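Local coordinates for alpha-1,3-glucanase (Bacillus circulans, PDB 5ZRU), which hydrolyses alpha-1,3-glucan as a GH87 glycoside hydrolase, the chain here being its catalytic unit, a beta-sandwich domain set against a parallel beta-helix, at residues 7-12 / 396-401; 95-98 / 103-106; 133-138 / 403-408; 180-185 / 189-194; 410-415 / 451-456. One frame throughout, in Å; residues are numbered along the deposited sequence.

Contact 1 (7-12 / 396-401); sequences VVYAQR and FSYNTI
Tyr9 lays the CD2 corner of its ring over one face of the Tyr398 ring, on the outside of the right-handed parallel beta-helix of the pectate-lyase-like part, where a coil turns from strand 395-397 into strand 400-402. Tyr9 CD2 stands 3.2 Å above the Tyr398 plane, off centre toward the rim, and its nearest atom is Tyr398 CG at 3.3 Å. CE2 of Tyr9 follows, 3.6 Å from Tyr398 CD2, while Tyr9 CB lies 3.8 Å from Tyr398 CD1. The side chains cross at about a right angle and the ring planes are inclined at 46°, which makes an oblique aromatic pair with centroids 4.6 Å apart. The next residue meets the same ring in another way: Ala10 O lies at the edge, near the ring plane, 3.2 Å from Tyr398 CE1, where the slightly positive ring hydrogens suit a carbonyl oxygen. Two surfaces of Tyr398 are thus engaged by consecutive residues of an irregular segment. Behind this shell, Tyr398 has a left-handed backbone conformation at the corner, and its CG is anti to the carbonyl carbon (chi1 -67°), which sends the ring out to the N-terminal segment. The Tyr398 ring also stacks on His422, at the matching corner of the following coil, and Tyr9 rests on Arg366 and Asn367 of the preceding one, so the N-terminal segment runs across successive coils. Farther along, the Thr400 hydroxyl oxygen, OG1, accepts the backbone N-H of Ala14.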
# COMPACT_ATOMS: atom_id res chain seq x y z
N VAL A 7 -13.00 14.31 7.24
CA VAL A 7 -13.69 13.06 6.95
C VAL A 7 -14.19 12.52 8.28
O VAL A 7 -13.47 12.54 9.28
CB VAL A 7 -12.76 12.05 6.24
CG1 VAL A 7 -13.44 10.70 6.07
CG2 VAL A 7 -12.29 12.58 4.88
N VAL A 8 -15.44 12.06 8.32
CA VAL A 8 -15.92 11.34 9.50
C VAL A 8 -15.29 9.95 9.46
O VAL A 8 -15.59 9.15 8.57
CB VAL A 8 -17.45 11.26 9.54
CG1 VAL A 8 -17.90 10.34 10.67
CG2 VAL A 8 -18.04 12.65 9.72
N TYR A 9 -14.41 9.66 10.41
CA TYR A 9 -13.65 8.42 10.36
C TYR A 9 -14.52 7.21 10.66
O TYR A 9 -15.49 7.27 11.43
CB TYR A 9 -12.48 8.45 11.34
CG TYR A 9 -11.29 9.23 10.84
CD1 TYR A 9 -11.33 9.91 9.64
CD2 TYR A 9 -10.12 9.27 11.58
CE1 TYR A 9 -10.24 10.63 9.19
CE2 TYR A 9 -9.02 9.98 11.14
CZ TYR A 9 -9.09 10.66 9.95
OH TYR A 9 -7.99 11.37 9.51
N ALA A 10 -14.15 6.09 10.05
CA ALA A 10 -14.73 4.81 10.41
C ALA A 10 -14.23 4.39 11.79
O ALA A 10 -13.29 4.96 12.35
CB ALA A 10 -14.37 3.75 9.37
N GLN A 11 -14.88 3.37 12.35
CA GLN A 11 -14.42 2.82 13.62
C GLN A 11 -13.04 2.19 13.46
O GLN A 11 -12.15 2.41 14.29
CB GLN A 11 -15.45 1.80 14.13
CG GLN A 11 -14.98 0.95 15.29
CD GLN A 11 -15.87 -0.27 15.49
OE1 GLN A 11 -16.88 -0.22 16.20
NE2 GLN A 11 -15.50 -1.39 14.85
N ARG A 12 -12.84 1.40 12.40
CA ARG A 12 -11.52 0.89 12.02
C ARG A 12 -11.40 0.96 10.51
O ARG A 12 -12.38 0.77 9.79
CB ARG A 12 -11.30 -0.56 12.48
CG ARG A 12 -11.44 -0.72 13.98
CD ARG A 12 -11.22 -2.15 14.41
NE ARG A 12 -11.33 -2.23 15.87
CZ ARG A 12 -11.20 -3.35 16.56
NH1 ARG A 12 -10.94 -4.49 15.93
NH2 ARG A 12 -11.32 -3.32 17.88
N PHE A 396 0.30 5.65 12.41
CA PHE A 396 -0.38 5.05 11.26
C PHE A 396 -1.78 4.67 11.73
O PHE A 396 -1.95 3.60 12.33
CB PHE A 396 0.35 3.80 10.74
CG PHE A 396 1.74 4.06 10.19
CD1 PHE A 396 2.03 5.20 9.46
CD2 PHE A 396 2.75 3.13 10.40
CE1 PHE A 396 3.32 5.42 8.96
CE2 PHE A 396 4.04 3.33 9.89
CZ PHE A 396 4.32 4.47 9.18
N SER A 397 -2.79 5.50 11.46
CA SER A 397 -4.10 5.24 12.05
C SER A 397 -5.22 5.42 11.03
O SER A 397 -5.12 6.23 10.12
CB SER A 397 -4.35 6.13 13.28
OG SER A 397 -3.48 5.74 14.33
N TYR A 398 -6.29 4.65 11.23
CA TYR A 398 -7.51 4.75 10.41
C TYR A 398 -7.22 4.47 8.94
O TYR A 398 -7.76 5.13 8.05
CB TYR A 398 -8.18 6.11 10.58
CG TYR A 398 -8.74 6.31 11.98
CD1 TYR A 398 -9.97 5.77 12.34
CD2 TYR A 398 -8.02 7.01 12.94
CE1 TYR A 398 -10.48 5.94 13.62
CE2 TYR A 398 -8.52 7.18 14.22
CZ TYR A 398 -9.74 6.64 14.55
OH TYR A 398 -10.22 6.83 15.83
N ASN A 399 -6.40 3.46 8.67
CA ASN A 399 -6.08 3.07 7.31
C ASN A 399 -6.63 1.70 7.00
O ASN A 399 -6.81 0.87 7.89
CB ASN A 399 -4.56 3.07 7.09
CG ASN A 399 -3.94 4.41 7.37
OD1 ASN A 399 -4.25 5.40 6.70
ND2 ASN A 399 -3.08 4.47 8.40
N THR A 400 -6.92 1.47 5.72
CA THR A 400 -7.28 0.15 5.21
C THR A 400 -6.14 -0.34 4.33
O THR A 400 -5.85 0.27 3.30
CB THR A 400 -8.60 0.19 4.43
OG1 THR A 400 -9.65 0.59 5.32
CG2 THR A 400 -8.91 -1.18 3.88
N ILE A 401 -5.51 -1.42 4.76
CA ILE A 401 -4.25 -1.89 4.19
C ILE A 401 -4.50 -3.29 3.66
O ILE A 401 -4.65 -4.24 4.44
CB ILE A 401 -3.12 -1.87 5.24
CG1 ILE A 401 -3.03 -0.45 5.83
CG2 ILE A 401 -1.79 -2.32 4.61
CD1 ILE A 401 -2.15 -0.33 7.03

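Contact 2 (95-98 / 103-106); sequences SLDV and VKAK
Lys104 reaches over with its long side chain to Asp97 on the neighbouring strand. From CB the chain sets out with CG anti to the backbone N, and CG passes 4.2 Å from Val98 O. It then stays extended until the last torsion, which bends it (chi4 -63°) alongside the carboxylate. CE makes the closest approach, 3.4 Å from Asp97 OD2, and the ammonium NZ at the tip stays 3.9 Å from Asp97 OD1, a long salt bridge. Both polar ends have a nearer partner in Thr107, whose OG1 is hydrogen-bonded to Lys104 NZ and to Asp97 OD1, so the hydroxyl sits between the two charges and joins them. Strands 93-100 and 103-111 form a beta hairpin at the margin of the five-stranded antiparallel sheet in the N-terminal beta-sandwich domain, and their pairing here is interrupted by a classic beta bulge: Ala105 and Lys106 both face Val98. Val98 O therefore receives two backbone N-H groups, a short, nearly straight bond from Ala105 N at 2.7 Å (169° at the hydrogen) and a weak one from Lys106 N at 3.3 Å. In return Val98 N donates to Lys106 O at 2.8 Å, closing the antiparallel hydrogen-bonded pair Val98-Lys106. Asp97 CA adds a C-H...O contact to that same Lys106 O. Val98 and Lys106 start out on one face of the sheet, where both touch Trp142 of strand 132-144, and the Lys106 chain then leads away toward Asp145, with which its NZ forms a long, weak ion pair.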
# COMPACT_ATOMS: atom_id res chain seq x y z
N SER A 95 -7.05 -5.11 -23.13
CA SER A 95 -8.23 -4.30 -22.86
C SER A 95 -9.34 -5.19 -22.33
O SER A 95 -9.32 -6.41 -22.51
CB SER A 95 -8.70 -3.56 -24.12
OG SER A 95 -9.14 -4.49 -25.11
N LEU A 96 -10.32 -4.55 -21.70
CA LEU A 96 -11.60 -5.17 -21.39
C LEU A 96 -12.70 -4.16 -21.71
O LEU A 96 -12.48 -2.96 -21.66
CB LEU A 96 -11.69 -5.62 -19.92
CG LEU A 96 -10.95 -6.91 -19.54
CD1 LEU A 96 -10.97 -7.11 -18.04
CD2 LEU A 96 -11.55 -8.14 -20.24
N ASP A 97 -13.89 -4.67 -22.05
CA ASP A 97 -15.03 -3.85 -22.42
C ASP A 97 -15.97 -3.67 -21.24
O ASP A 97 -16.11 -4.56 -20.39
CB ASP A 97 -15.80 -4.49 -23.58
CG ASP A 97 -15.04 -4.42 -24.91
OD1 ASP A 97 -14.05 -3.68 -24.99
OD2 ASP A 97 -15.44 -5.11 -25.87
N VAL A 98 -16.62 -2.51 -21.18
CA VAL A 98 -17.56 -2.16 -20.13
C VAL A 98 -18.92 -1.93 -20.76
O VAL A 98 -19.04 -1.16 -21.72
CB VAL A 98 -17.10 -0.90 -19.36
CG1 VAL A 98 -18.09 -0.56 -18.23
CG2 VAL A 98 -15.68 -1.08 -18.83
N VAL A 103 -25.54 -1.75 -22.85
CA VAL A 103 -25.01 -0.81 -23.83
C VAL A 103 -23.50 -0.70 -23.63
O VAL A 103 -23.03 -0.48 -22.51
CB VAL A 103 -25.67 0.57 -23.69
CG1 VAL A 103 -25.20 1.49 -24.79
CG2 VAL A 103 -27.19 0.44 -23.68
N LYS A 104 -22.74 -0.85 -24.71
CA LYS A 104 -21.29 -0.73 -24.63
C LYS A 104 -20.90 0.70 -24.28
O LYS A 104 -21.28 1.65 -24.97
CB LYS A 104 -20.65 -1.16 -25.95
CG LYS A 104 -19.14 -1.34 -25.88
CD LYS A 104 -18.63 -2.05 -27.14
CE LYS A 104 -17.15 -2.39 -27.03
NZ LYS A 104 -16.31 -1.18 -26.93
N ALA A 105 -20.16 0.86 -23.19
CA ALA A 105 -19.82 2.18 -22.67
C ALA A 105 -18.37 2.55 -22.91
O ALA A 105 -18.07 3.70 -23.22
CB ALA A 105 -20.11 2.26 -21.17
N LYS A 106 -17.45 1.59 -22.76
CA LYS A 106 -16.03 1.88 -22.84
C LYS A 106 -15.32 0.61 -23.26
O LYS A 106 -15.76 -0.50 -22.96
CB LYS A 106 -15.44 2.34 -21.49
CG LYS A 106 -16.18 3.45 -20.79
CD LYS A 106 -15.26 4.56 -20.37
CE LYS A 106 -16.06 5.82 -20.10
NZ LYS A 106 -16.07 6.78 -21.24

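Contact 3 (133-138 / 403-408); sequences PLFRFD and NNWRAA
The backbones come nearest at Phe135 and Trp405, whose CA atoms are 6.6 Å apart, where Phe135, in a left-handed backbone conformation, breaks strand 132-144 opposite the loop before strand 407-408. The indole of Trp405 lies along this kink. Its CG sits between the backbone N and the carbonyl carbon (chi1 43°), the crowded position, and this presents one broad face to Phe135. CB of Phe135 rests over that face, 3.6 Å from the centroid of the six-membered ring and 18° off its normal, a CH-pi contact. The phenyl ring, with CG anti to the backbone N, continues outward past the indole: Phe135 CD2 is 3.3 Å from Trp405 CZ2, and the planes are inclined by only 21°, yet the rings are slid so far that they barely overlap. Leu134 meets the same six-membered ring at another corner, its CB 3.9 Å from Trp405 CE3, while its CD1 reaches past the ring to Trp405 O at 3.4 Å. At the pyrrole side, Trp405 NE1 has a weak hydrogen bond to Asn372 O. With an alanine in place of Trp405, Phe135 CB and the Leu134 side chain would probably lose their shared apolar surface, and a gap would open between the two domains. All three touching residues are buried, and the contact joins the N-terminal beta-sandwich to the outer side of the beta-helix. Gln117 of strand 117-119 touches both Phe135 and Trp405, and the backbone of Phe135 bonds to Trp116, which together with Ser115 binds a calcium ion.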
# COMPACT_ATOMS: atom_id res chain seq x y z
N PRO A 133 6.09 -15.86 -9.44
CA PRO A 133 5.46 -14.54 -9.58
C PRO A 133 4.72 -14.08 -8.34
O PRO A 133 4.05 -14.86 -7.66
CB PRO A 133 4.49 -14.74 -10.75
CG PRO A 133 4.05 -16.17 -10.59
CD PRO A 133 5.32 -16.90 -10.16
N LEU A 134 4.84 -12.78 -8.07
CA LEU A 134 3.95 -12.01 -7.21
C LEU A 134 3.63 -10.71 -7.94
O LEU A 134 4.07 -10.49 -9.07
CB LEU A 134 4.57 -11.75 -5.82
CG LEU A 134 4.82 -12.99 -4.95
CD1 LEU A 134 5.56 -12.60 -3.66
CD2 LEU A 134 3.51 -13.68 -4.61
N PHE A 135 2.85 -9.83 -7.29
CA PHE A 135 2.34 -8.62 -7.96
C PHE A 135 1.55 -9.00 -9.21
O PHE A 135 1.69 -8.39 -10.27
CB PHE A 135 3.50 -7.66 -8.31
CG PHE A 135 3.09 -6.22 -8.59
CD1 PHE A 135 1.76 -5.81 -8.56
CD2 PHE A 135 4.06 -5.27 -8.90
CE1 PHE A 135 1.41 -4.47 -8.84
CE2 PHE A 135 3.73 -3.94 -9.16
CZ PHE A 135 2.40 -3.54 -9.14
N ARG A 136 0.71 -10.03 -9.10
CA ARG A 136 -0.04 -10.47 -10.28
C ARG A 136 -1.27 -9.60 -10.55
O ARG A 136 -1.80 -9.66 -11.67
CB ARG A 136 -0.44 -11.94 -10.12
CG ARG A 136 0.77 -12.88 -10.32
CD ARG A 136 0.46 -14.32 -9.90
NE ARG A 136 0.52 -14.44 -8.45
CZ ARG A 136 0.78 -15.58 -7.80
NH1 ARG A 136 0.98 -16.71 -8.47
NH2 ARG A 136 0.84 -15.57 -6.48
N PHE A 137 -1.72 -8.80 -9.58
CA PHE A 137 -2.87 -7.94 -9.78
C PHE A 137 -2.44 -6.48 -9.87
O PHE A 137 -1.38 -6.08 -9.39
CB PHE A 137 -3.91 -8.14 -8.67
CG PHE A 137 -4.73 -9.40 -8.81
CD1 PHE A 137 -4.23 -10.62 -8.37
CD2 PHE A 137 -5.98 -9.37 -9.41
CE1 PHE A 137 -4.98 -11.80 -8.51
CE2 PHE A 137 -6.74 -10.53 -9.57
CZ PHE A 137 -6.25 -11.75 -9.12
N ASP A 138 -3.29 -5.68 -10.51
CA ASP A 138 -3.06 -4.25 -10.70
C ASP A 138 -4.42 -3.57 -10.74
O ASP A 138 -5.46 -4.24 -10.67
CB ASP A 138 -2.26 -3.99 -11.99
CG ASP A 138 -1.53 -2.64 -11.97
OD1 ASP A 138 -1.65 -1.88 -10.98
OD2 ASP A 138 -0.83 -2.33 -12.95
N ASN A 403 -3.96 -6.46 0.52
CA ASN A 403 -3.30 -7.15 -0.60
C ASN A 403 -1.79 -6.89 -0.65
O ASN A 403 -1.19 -6.98 -1.72
CB ASN A 403 -3.93 -6.78 -1.94
CG ASN A 403 -5.41 -7.10 -2.00
OD1 ASN A 403 -6.24 -6.20 -2.08
ND2 ASN A 403 -5.75 -8.38 -1.95
N ASN A 404 -1.18 -6.59 0.49
CA ASN A 404 0.28 -6.53 0.56
C ASN A 404 0.85 -7.85 0.04
O ASN A 404 0.34 -8.92 0.39
CB ASN A 404 0.73 -6.31 2.00
CG ASN A 404 1.74 -5.21 2.13
OD1 ASN A 404 1.36 -4.04 2.12
ND2 ASN A 404 3.01 -5.55 2.25
N TRP A 405 1.86 -7.80 -0.83
CA TRP A 405 2.44 -9.04 -1.35
C TRP A 405 3.90 -9.24 -0.94
O TRP A 405 4.57 -10.14 -1.46
CB TRP A 405 2.31 -9.13 -2.88
CG TRP A 405 2.59 -7.90 -3.69
CD1 TRP A 405 1.71 -6.90 -4.01
CD2 TRP A 405 3.83 -7.56 -4.33
NE1 TRP A 405 2.33 -5.96 -4.80
CE2 TRP A 405 3.63 -6.34 -5.01
CE3 TRP A 405 5.09 -8.16 -4.39
CZ2 TRP A 405 4.65 -5.70 -5.72
CZ3 TRP A 405 6.10 -7.53 -5.11
CH2 TRP A 405 5.87 -6.32 -5.77
N ARG A 406 4.40 -8.43 -0.01
CA ARG A 406 5.69 -8.69 0.59
C ARG A 406 5.73 -8.01 1.95
O ARG A 406 5.19 -6.92 2.11
CB ARG A 406 6.84 -8.17 -0.29
CG ARG A 406 8.21 -8.35 0.36
CD ARG A 406 9.33 -7.88 -0.55
NE ARG A 406 10.62 -8.14 0.08
CZ ARG A 406 11.79 -7.93 -0.51
NH1 ARG A 406 11.82 -7.45 -1.75
NH2 ARG A 406 12.92 -8.19 0.14
N ALA A 407 6.36 -8.67 2.92
CA ALA A 407 6.60 -8.08 4.25
C ALA A 407 5.24 -7.84 4.92
O ALA A 407 4.37 -8.72 4.88
CB ALA A 407 7.50 -6.85 4.14
N ALA A 408 5.02 -6.69 5.56
CA ALA A 408 3.86 -6.52 6.42
C ALA A 408 3.04 -5.30 6.04
O ALA A 408 3.53 -4.35 5.43
CB ALA A 408 4.28 -6.41 7.89

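Contact 4 (180-185 / 189-194); sequences IARPAN and VTDFGA. With SO4 (sulfate ion), chain E.
Arg182 and Asp191 reach for each other from opposite directions and meet through the two terminal nitrogens of the guanidinium group. Arg182 NH2 donates to Asp191 OD2 at 2.8 Å, using the syn lone pair of that oxygen, and Arg182 NH1 makes a weaker bond to Asp191 OD1 at 3.3 Å. The groups are not coplanar: guanidinium and carboxylate planes differ by 37°, and OD2 lies 27° out of the guanidinium plane, so the two-pronged salt bridge is twisted. An extended chain, with CG anti to the backbone N (chi1 175°), carries the arginine across to its partner. NH1 also donates to a sulfate ion, probably from the crystallisation liquor, whose O3 lies at the guanidinium edge, in plane, 2.8 Å away. Ser188 OG holds the same sulfate, and Thr190 OG1 lies 3.3 Å from sulfate O4, at most a weak bond. Further bonds fix the pair: Arg182 NH2 reaches Ser186 O, and Asp191 OD2 accepts from Ser188 N. Asp191 closes a short 3-10 turn; Val189 O takes the N-H of Phe192 within it and that of Ala194 just beyond, from opposite faces of its plane. Phe192 leans on Ala209 and Ala212 of helix 203-216. The salt bridge is a surface link between the segment after the beta-sandwich and the 3-10 turn ahead of that helix, near the N-terminal end of the pectate-lyase-like beta-helix.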
# COMPACT_ATOMS: atom_id res chain seq x y z
N ILE A 180 -12.07 20.73 -8.89
CA ILE A 180 -11.84 21.80 -7.94
C ILE A 180 -11.42 23.06 -8.69
O ILE A 180 -10.54 23.01 -9.56
CB ILE A 180 -10.78 21.40 -6.91
CG1 ILE A 180 -11.26 20.19 -6.11
CG2 ILE A 180 -10.47 22.57 -5.95
CD1 ILE A 180 -10.17 19.51 -5.34
N ALA A 181 -12.02 24.18 -8.31
CA ALA A 181 -11.79 25.46 -8.96
C ALA A 181 -10.36 25.96 -8.74
O ALA A 181 -9.74 25.72 -7.71
CB ALA A 181 -12.77 26.51 -8.43
N ARG A 182 -9.86 26.68 -9.73
CA ARG A 182 -8.60 27.40 -9.58
C ARG A 182 -8.71 28.42 -8.45
O ARG A 182 -9.61 29.26 -8.47
CB ARG A 182 -8.24 28.10 -10.88
CG ARG A 182 -7.00 28.95 -10.76
CD ARG A 182 -6.54 29.45 -12.12
NE ARG A 182 -5.38 30.32 -11.97
CZ ARG A 182 -4.60 30.72 -12.97
NH1 ARG A 182 -4.84 30.31 -14.21
NH2 ARG A 182 -3.56 31.51 -12.73
N PRO A 183 -7.83 28.38 -7.45
CA PRO A 183 -7.93 29.34 -6.35
C PRO A 183 -7.66 30.76 -6.82
O PRO A 183 -6.93 30.99 -7.79
CB PRO A 183 -6.86 28.87 -5.36
CG PRO A 183 -6.63 27.43 -5.69
CD PRO A 183 -6.84 27.32 -7.16
N ALA A 184 -8.25 31.72 -6.10
CA ALA A 184 -7.97 33.13 -6.36
C ALA A 184 -6.48 33.41 -6.24
O ALA A 184 -5.80 32.88 -5.37
CB ALA A 184 -8.75 34.02 -5.38
N ASN A 185 -5.99 34.28 -7.13
CA ASN A 185 -4.61 34.77 -7.08
C ASN A 185 -3.60 33.63 -6.96
O ASN A 185 -2.67 33.66 -6.15
CB ASN A 185 -4.43 35.78 -5.94
CG ASN A 185 -3.40 36.85 -6.26
OD1 ASN A 185 -3.22 37.24 -7.42
ND2 ASN A 185 -2.71 37.33 -5.23
N VAL A 189 -0.03 25.88 -13.96
CA VAL A 189 0.99 25.37 -14.87
C VAL A 189 0.67 25.75 -16.31
O VAL A 189 1.58 25.89 -17.14
CB VAL A 189 1.14 23.85 -14.72
CG1 VAL A 189 1.71 23.51 -13.34
CG2 VAL A 189 -0.19 23.15 -14.98
N THR A 190 -0.61 25.91 -16.65
CA THR A 190 -0.94 26.29 -18.02
C THR A 190 -0.61 27.76 -18.30
O THR A 190 -0.51 28.13 -19.48
CB THR A 190 -2.42 26.02 -18.32
OG1 THR A 190 -3.25 26.77 -17.42
CG2 THR A 190 -2.73 24.53 -18.16
N ASP A 191 -0.43 28.58 -17.27
CA ASP A 191 0.06 29.94 -17.48
C ASP A 191 1.45 29.94 -18.10
O ASP A 191 1.85 30.93 -18.72
CB ASP A 191 0.14 30.73 -16.17
CG ASP A 191 -1.21 30.94 -15.52
OD1 ASP A 191 -2.25 30.78 -16.20
OD2 ASP A 191 -1.23 31.29 -14.32
N PHE A 192 2.21 28.86 -17.91
CA PHE A 192 3.60 28.79 -18.32
C PHE A 192 3.83 27.79 -19.44
O PHE A 192 4.96 27.38 -19.70
CB PHE A 192 4.47 28.48 -17.10
CG PHE A 192 4.48 29.59 -16.10
CD1 PHE A 192 5.41 30.62 -16.20
CD2 PHE A 192 3.50 29.67 -15.12
CE1 PHE A 192 5.39 31.68 -15.31
CE2 PHE A 192 3.48 30.74 -14.23
CZ PHE A 192 4.42 31.73 -14.34
N GLY A 193 2.76 27.40 -20.13
CA GLY A 193 2.89 26.62 -21.35
C GLY A 193 2.45 25.18 -21.25
O GLY A 193 2.42 24.49 -22.28
N ALA A 194 2.12 24.69 -20.05
CA ALA A 194 1.62 23.32 -19.96
C ALA A 194 0.30 23.20 -20.68
O ALA A 194 -0.54 24.11 -20.64
CB ALA A 194 1.46 22.90 -18.50
S SO4 E . -6.65 27.26 -15.44
O1 SO4 E . -7.92 26.74 -14.90
O2 SO4 E . -5.54 26.85 -14.59
O3 SO4 E . -6.71 28.72 -15.49
O4 SO4 E . -6.46 26.72 -16.79

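Contact 5 (410-415 / 451-456); sequences IAFFGG and IVFSDT
Phe412 and Phe453 meet across the inside of the parallel beta-helix, from backbones that run almost oppositely. Both phenylalanines carry CG anti to the carbonyl carbon, beside the backbone N, and their side chains slide past each other rather than meeting head on. What sets the two rings apart is the second torsion, chi2 -45° for Phe412 and 87° for Phe453. Phe453 CZ, the far atom of its ring, approaches the Phe412 ring obliquely, 3.4 Å from Phe412 CD2 and 3.5 Å from Phe412 CE2. The planes are inclined at 36° with centroids 5.2 Å apart, an oblique aromatic pair. Each isoleucine uses CG2, the branch anti to its backbone N. CG2 of Ile451 lies 3.7 Å from Phe412 CD2, so this one ring atom touches residues 451 and 453 together. On the other side Ile410 offers its CG2 to the edge of the Phe453 ring, near the ring plane, 4.1 Å from Phe453 CE2. Ala420, on a strand of the intervening coil, touches Ile410, Phe412 and Phe453, and the Phe453 ring meets Phe489 of the following coil with planes nearly parallel. A serine in place of Phe453 would probably open a gap beside the Phe412 ring, leave Phe489 without its aromatic neighbour and put a hydroxyl among hydrocarbon. All four touching residues are buried and meet only through carbon, so this contact adds apolar packing inside the coils to the backbone bonding between their strands, with no charge or polar group of these side chains to be satisfied.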
# COMPACT_ATOMS: atom_id res chain seq x y z
N ILE A 410 1.91 -3.09 8.27
CA ILE A 410 2.46 -2.03 9.10
C ILE A 410 3.72 -2.56 9.76
O ILE A 410 3.72 -3.69 10.26
CB ILE A 410 1.46 -1.55 10.17
CG1 ILE A 410 0.22 -0.95 9.51
CG2 ILE A 410 2.14 -0.58 11.15
CD1 ILE A 410 -0.82 -0.45 10.51
N ALA A 411 4.78 -1.76 9.78
CA ALA A 411 6.04 -2.20 10.39
C ALA A 411 6.73 -1.06 11.13
O ALA A 411 6.78 0.08 10.64
CB ALA A 411 7.00 -2.75 9.33
N PHE A 412 7.30 -1.37 12.30
CA PHE A 412 8.17 -0.46 13.02
C PHE A 412 9.52 -1.15 13.21
O PHE A 412 9.56 -2.32 13.63
CB PHE A 412 7.61 -0.03 14.39
CG PHE A 412 6.31 0.74 14.33
CD1 PHE A 412 6.12 1.76 13.40
CD2 PHE A 412 5.28 0.43 15.21
CE1 PHE A 412 4.92 2.47 13.36
CE2 PHE A 412 4.07 1.13 15.18
CZ PHE A 412 3.89 2.15 14.25
N PHE A 413 10.60 -0.45 12.92
CA PHE A 413 11.94 -1.03 13.00
C PHE A 413 12.84 -0.38 14.04
O PHE A 413 13.97 -0.85 14.23
CB PHE A 413 12.59 -0.97 11.61
CG PHE A 413 11.81 -1.72 10.57
CD1 PHE A 413 11.57 -3.07 10.73
CD2 PHE A 413 11.27 -1.07 9.47
CE1 PHE A 413 10.81 -3.78 9.80
CE2 PHE A 413 10.53 -1.78 8.53
CZ PHE A 413 10.30 -3.13 8.69
N GLY A 414 12.39 0.66 14.72
CA GLY A 414 13.20 1.28 15.75
C GLY A 414 12.59 2.59 16.20
O GLY A 414 11.48 2.95 15.79
N GLY A 415 13.33 3.29 17.05
CA GLY A 415 12.87 4.55 17.60
C GLY A 415 11.96 4.42 18.81
O GLY A 415 12.05 3.44 19.56
N ILE A 451 5.59 1.67 22.37
CA ILE A 451 4.92 1.63 21.08
C ILE A 451 3.58 0.93 21.27
O ILE A 451 3.48 -0.01 22.06
CB ILE A 451 5.81 0.89 20.05
CG1 ILE A 451 6.95 1.80 19.59
CG2 ILE A 451 4.98 0.33 18.87
CD1 ILE A 451 8.04 1.06 18.79
N VAL A 452 2.54 1.42 20.59
CA VAL A 452 1.18 0.94 20.80
C VAL A 452 0.57 0.53 19.46
O VAL A 452 0.63 1.29 18.49
CB VAL A 452 0.30 2.01 21.47
CG1 VAL A 452 -1.16 1.57 21.47
CG2 VAL A 452 0.77 2.26 22.89
N PHE A 453 -0.05 -0.66 19.44
CA PHE A 453 -0.97 -1.07 18.38
C PHE A 453 -2.34 -1.26 19.02
O PHE A 453 -2.45 -1.92 20.05
CB PHE A 453 -0.54 -2.38 17.72
CG PHE A 453 0.79 -2.32 17.01
CD1 PHE A 453 1.97 -2.55 17.70
CD2 PHE A 453 0.84 -2.03 15.66
CE1 PHE A 453 3.19 -2.51 17.05
CE2 PHE A 453 2.06 -1.98 15.00
CZ PHE A 453 3.24 -2.22 15.69
N SER A 454 -3.38 -0.69 18.43
CA SER A 454 -4.68 -0.86 19.06
C SER A 454 -5.80 -0.79 18.04
O SER A 454 -5.63 -0.28 16.93
CB SER A 454 -4.94 0.19 20.15
OG SER A 454 -5.38 1.40 19.56
N ASP A 455 -6.94 -1.33 18.45
CA ASP A 455 -8.22 -1.13 17.78
C ASP A 455 -8.14 -1.51 16.31
O ASP A 455 -8.46 -0.73 15.42
CB ASP A 455 -8.68 0.32 17.97
CG ASP A 455 -8.98 0.64 19.41
OD1 ASP A 455 -10.07 0.25 19.88
OD2 ASP A 455 -8.11 1.24 20.09
N THR A 456 -7.68 -2.73 16.06
CA THR A 456 -7.31 -3.09 14.70
C THR A 456 -7.84 -4.47 14.37
O THR A 456 -7.80 -5.38 15.20
CB THR A 456 -5.79 -3.02 14.52
OG1 THR A 456 -5.37 -1.65 14.55
CG2 THR A 456 -5.34 -3.66 13.19

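Overall arrangement
From the N terminus, segment 7-12 closes the longest loop, meeting 396-401 on the beta-helix in contact 1. Within that loop, contact 2 closes a hairpin of the beta-sandwich and contact 4 a short turn in the linker that enters the beta-helix. Contact 3 crosses contact 1: residues 133-138 lie inside its loop, but 403-408 follow just after it, tying sandwich to beta-helix; contact 4 is nested in contact 3 as well. Contact 5 opens last, in series with the rest, and joins coils in the interior. It touches contact 1, where Ile401 and Phe396 pack on Ile410 and Phe412, whereas contact 2 lies on the opposite side of the chain's centre, about 43 Å away between centres.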